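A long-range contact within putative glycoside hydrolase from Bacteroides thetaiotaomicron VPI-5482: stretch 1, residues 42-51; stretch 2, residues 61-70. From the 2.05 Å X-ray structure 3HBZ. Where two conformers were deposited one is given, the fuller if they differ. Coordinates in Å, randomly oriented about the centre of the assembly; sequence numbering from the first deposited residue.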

# COMPACT_ATOMS: atom_id res chain seq x y z
N ASP A 42 -22.04 4.22 -12.36
CA ASP A 42 -22.21 3.25 -13.43
C ASP A 42 -20.85 2.94 -14.05
O ASP A 42 -20.17 3.84 -14.59
CB ASP A 42 -23.17 3.80 -14.50
CG ASP A 42 -23.71 2.71 -15.44
OD1 ASP A 42 -22.91 1.87 -15.92
OD2 ASP A 42 -24.93 2.71 -15.70
N ILE A 43 -20.43 1.68 -13.96
CA ILE A 43 -19.12 1.31 -14.52
C ILE A 43 -19.18 0.48 -15.82
O ILE A 43 -18.13 0.00 -16.29
CB ILE A 43 -18.25 0.62 -13.46
CG1 ILE A 43 -18.83 -0.73 -13.06
CG2 ILE A 43 -18.09 1.55 -12.24
CD1 ILE A 43 -17.98 -1.51 -12.09
N SER A 44 -20.39 0.36 -16.41
CA SER A 44 -20.63 -0.43 -17.63
C SER A 44 -20.07 0.21 -18.88
O SER A 44 -20.01 -0.43 -19.92
CB SER A 44 -22.14 -0.63 -17.89
OG SER A 44 -22.76 -1.38 -16.87
N SER A 45 -19.74 1.49 -18.81
CA SER A 45 -19.34 2.21 -20.00
C SER A 45 -18.46 3.40 -19.70
O SER A 45 -18.70 4.50 -20.20
CB SER A 45 -20.60 2.67 -20.75
OG SER A 45 -20.25 3.19 -22.01
N LEU A 46 -17.40 3.17 -18.96
CA LEU A 46 -16.43 4.21 -18.65
C LEU A 46 -15.37 4.29 -19.74
O LEU A 46 -15.05 3.28 -20.39
CB LEU A 46 -15.77 3.91 -17.31
CG LEU A 46 -16.70 3.85 -16.10
CD1 LEU A 46 -15.95 3.28 -14.87
CD2 LEU A 46 -17.30 5.23 -15.80
N ALA A 47 -14.82 5.48 -19.93
CA ALA A 47 -13.95 5.76 -21.06
C ALA A 47 -12.68 6.46 -20.55
O ALA A 47 -12.48 7.65 -20.79
CB ALA A 47 -14.72 6.64 -22.13
N PRO A 48 -11.84 5.71 -19.83
CA PRO A 48 -10.58 6.27 -19.34
C PRO A 48 -9.74 6.93 -20.44
O PRO A 48 -9.62 6.39 -21.58
CB PRO A 48 -9.85 5.05 -18.74
CG PRO A 48 -10.85 3.91 -18.72
CD PRO A 48 -11.96 4.26 -19.61
N GLU A 49 -9.17 8.09 -20.13
CA GLU A 49 -8.21 8.76 -21.01
C GLU A 49 -6.83 8.80 -20.38
O GLU A 49 -6.70 9.02 -19.17
CB GLU A 49 -8.65 10.18 -21.35
CG GLU A 49 -9.82 10.16 -22.25
CD GLU A 49 -10.34 11.54 -22.55
OE1 GLU A 49 -9.67 12.52 -22.15
OE2 GLU A 49 -11.42 11.60 -23.16
N PHE A 50 -5.80 8.56 -21.19
CA PHE A 50 -4.45 8.38 -20.69
C PHE A 50 -3.52 9.44 -21.29
O PHE A 50 -3.78 10.01 -22.36
CB PHE A 50 -3.92 6.98 -21.04
CG PHE A 50 -4.86 5.86 -20.70
CD1 PHE A 50 -4.99 5.43 -19.38
CD2 PHE A 50 -5.70 5.31 -21.66
CE1 PHE A 50 -5.91 4.42 -19.04
CE2 PHE A 50 -6.59 4.29 -21.33
CZ PHE A 50 -6.69 3.83 -20.02
N THR A 51 -2.43 9.70 -20.58
CA THR A 51 -1.27 10.26 -21.21
C THR A 51 -0.25 9.13 -21.32
O THR A 51 -0.28 8.18 -20.51
CB THR A 51 -0.71 11.47 -20.46
OG1 THR A 51 -0.33 11.07 -19.13
CG2 THR A 51 -1.74 12.64 -20.43
N PRO A 61 -7.70 2.57 -28.22
CA PRO A 61 -7.20 3.94 -28.02
C PRO A 61 -7.75 4.62 -26.76
O PRO A 61 -8.81 4.21 -26.21
CB PRO A 61 -7.67 4.69 -29.29
CG PRO A 61 -8.16 3.62 -30.26
CD PRO A 61 -8.53 2.43 -29.43
N SER A 62 -7.02 5.65 -26.31
CA SER A 62 -7.45 6.47 -25.18
C SER A 62 -8.86 6.96 -25.42
O SER A 62 -9.19 7.39 -26.52
CB SER A 62 -6.51 7.68 -24.98
OG SER A 62 -6.88 8.43 -23.82
N GLY A 63 -9.70 6.90 -24.39
CA GLY A 63 -11.07 7.37 -24.51
C GLY A 63 -12.03 6.31 -25.07
O GLY A 63 -13.17 6.63 -25.36
N THR A 64 -11.58 5.07 -25.24
CA THR A 64 -12.52 3.99 -25.61
C THR A 64 -13.42 3.65 -24.41
O THR A 64 -12.93 3.46 -23.30
CB THR A 64 -11.78 2.71 -26.05
OG1 THR A 64 -10.89 3.01 -27.14
CG2 THR A 64 -12.78 1.60 -26.49
N ALA A 65 -14.73 3.57 -24.65
CA ALA A 65 -15.70 3.18 -23.64
C ALA A 65 -15.62 1.67 -23.48
O ALA A 65 -15.60 0.93 -24.47
CB ALA A 65 -17.18 3.59 -24.06
N ARG A 66 -15.58 1.21 -22.23
CA ARG A 66 -15.56 -0.22 -21.96
C ARG A 66 -16.32 -0.52 -20.70
O ARG A 66 -16.61 0.39 -19.91
CB ARG A 66 -14.14 -0.75 -21.84
CG ARG A 66 -13.15 -0.10 -22.80
CD ARG A 66 -11.74 -0.68 -22.62
NE ARG A 66 -11.62 -2.01 -23.21
CZ ARG A 66 -10.47 -2.68 -23.29
NH1 ARG A 66 -9.35 -2.14 -22.84
NH2 ARG A 66 -10.44 -3.87 -23.83
N ASP A 67 -16.60 -1.81 -20.53
CA ASP A 67 -17.33 -2.35 -19.39
C ASP A 67 -16.31 -2.82 -18.35
O ASP A 67 -15.58 -3.79 -18.58
CB ASP A 67 -18.20 -3.54 -19.84
CG ASP A 67 -19.14 -4.01 -18.74
OD1 ASP A 67 -19.00 -3.54 -17.58
OD2 ASP A 67 -20.03 -4.84 -19.04
N PHE A 68 -16.26 -2.11 -17.22
CA PHE A 68 -15.28 -2.37 -16.18
C PHE A 68 -15.86 -3.20 -15.00
O PHE A 68 -15.28 -3.29 -13.92
CB PHE A 68 -14.68 -1.06 -15.70
CG PHE A 68 -13.69 -0.48 -16.67
CD1 PHE A 68 -12.36 -0.85 -16.62
CD2 PHE A 68 -14.10 0.39 -17.68
CE1 PHE A 68 -11.45 -0.34 -17.53
CE2 PHE A 68 -13.19 0.89 -18.60
CZ PHE A 68 -11.87 0.54 -18.53
N HIS A 69 -16.98 -3.85 -15.22
CA HIS A 69 -17.39 -4.91 -14.32
C HIS A 69 -16.24 -5.93 -14.08
O HIS A 69 -16.08 -6.41 -12.96
CB HIS A 69 -18.66 -5.56 -14.81
CG HIS A 69 -19.89 -4.78 -14.45
ND1 HIS A 69 -20.48 -3.89 -15.33
CD2 HIS A 69 -20.58 -4.70 -13.29
CE1 HIS A 69 -21.52 -3.33 -14.72
NE2 HIS A 69 -21.61 -3.81 -13.49
N SER A 70 -15.46 -6.20 -15.12
CA SER A 70 -14.21 -6.95 -14.98
C SER A 70 -13.08 -6.10 -15.48
O SER A 70 -13.28 -5.24 -16.33
CB SER A 70 -14.22 -8.21 -15.82
OG SER A 70 -15.08 -9.15 -15.26
O HOH W 1 -10.41 3.88 -22.67

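The two stretches run antiparallel, and most of what joins them is backbone. Leu46 and Arg66 form a single antiparallel bridge: Arg66 N donates to Leu46 O at 2.8 Å with nearly straight geometry, while the return bond from Leu46 N to Arg66 O, 3.0 Å long, is bent and weak. The bridge is flanked by two more backbone bonds: before it in stretch 1, Phe68 N donates to Ile43 O at 3.0 Å, and after it Gly63 N donates to Pro48 O at 2.9 Å. Proline has no amide hydrogen to give, but its carbonyl is a full acceptor, and Pro48 O also receives a hydrogen bond from water 1 (2.8 Å from the water oxygen). The same water donates to Thr64 O at 2.6 Å, so it links two carbonyl oxygens, both acceptors, which cannot hydrogen-bond to each other.

Between these bonds, alpha carbons approach carbonyl oxygens. Ala65 CA lies 3.3 Å from Leu46 O, Ala47 CA 3.4 Å from Thr64 O, Ser45 CA 3.3 Å from Arg66 O, and Asp67 CA 3.3 Å from Ser44 O. Such CA-H...O contacts are individually feeble, but they add to the amide bonds beside them. The small side chains at Ala47 and Ala65 accompany a particularly close approach, their CA atoms being 4.0 Å apart and their CB atoms 4.4 Å apart.

One hydrogen bond across the contact uses a side chain. Ser62, with chi1 in the t rotamer, places its hydroxyl against the start of the strand at Glu49, where Ser62 OG accepts from Phe50 N at 2.8 Å. Serine suits this place because its short side chain carries an acceptor close to its own backbone. Ser62 and Gly63 are the central residues of a type II turn from Pro61 to Thr64, closed by Thr64 N to Pro61 O (3.1 Å) and reinforced by Thr64 OG1 to the same Pro61 O (2.6 Å). At phi 86° and psi 8°, Gly63 occupies a conformation in which a CB would be jammed against the preceding carbonyl oxygen; glycine avoids this.

The apolar packing centres on buried Phe68. Its side chain leaves the backbone sideways, but the ring end comes nearer to the first stretch, where Phe68 CZ meets Pro48 CG at 3.5 Å and Phe68 CD2 meets Leu46 CB at 3.9 Å. The carbonyl oxygens of Ile43 and Leu46 lie at the ring edge, near its plane, where the aromatic C-H groups present a slight positive charge. Phenylalanine and proline suit this buried place because both offer apolar carbon to pack together.

At the other end, buried Ile43 sets its CG1 over one face of the His69 ring, 4.1 Å from the centroid and 8° off the normal, a CH-pi contact. The imidazole is steadied within its own stretch by Asp67, whose OD1 accepts from His69 ND1 at 2.7 Å and from His69 N at 3.1 Å. In all, 669 Å² of surface is buried between the stretches.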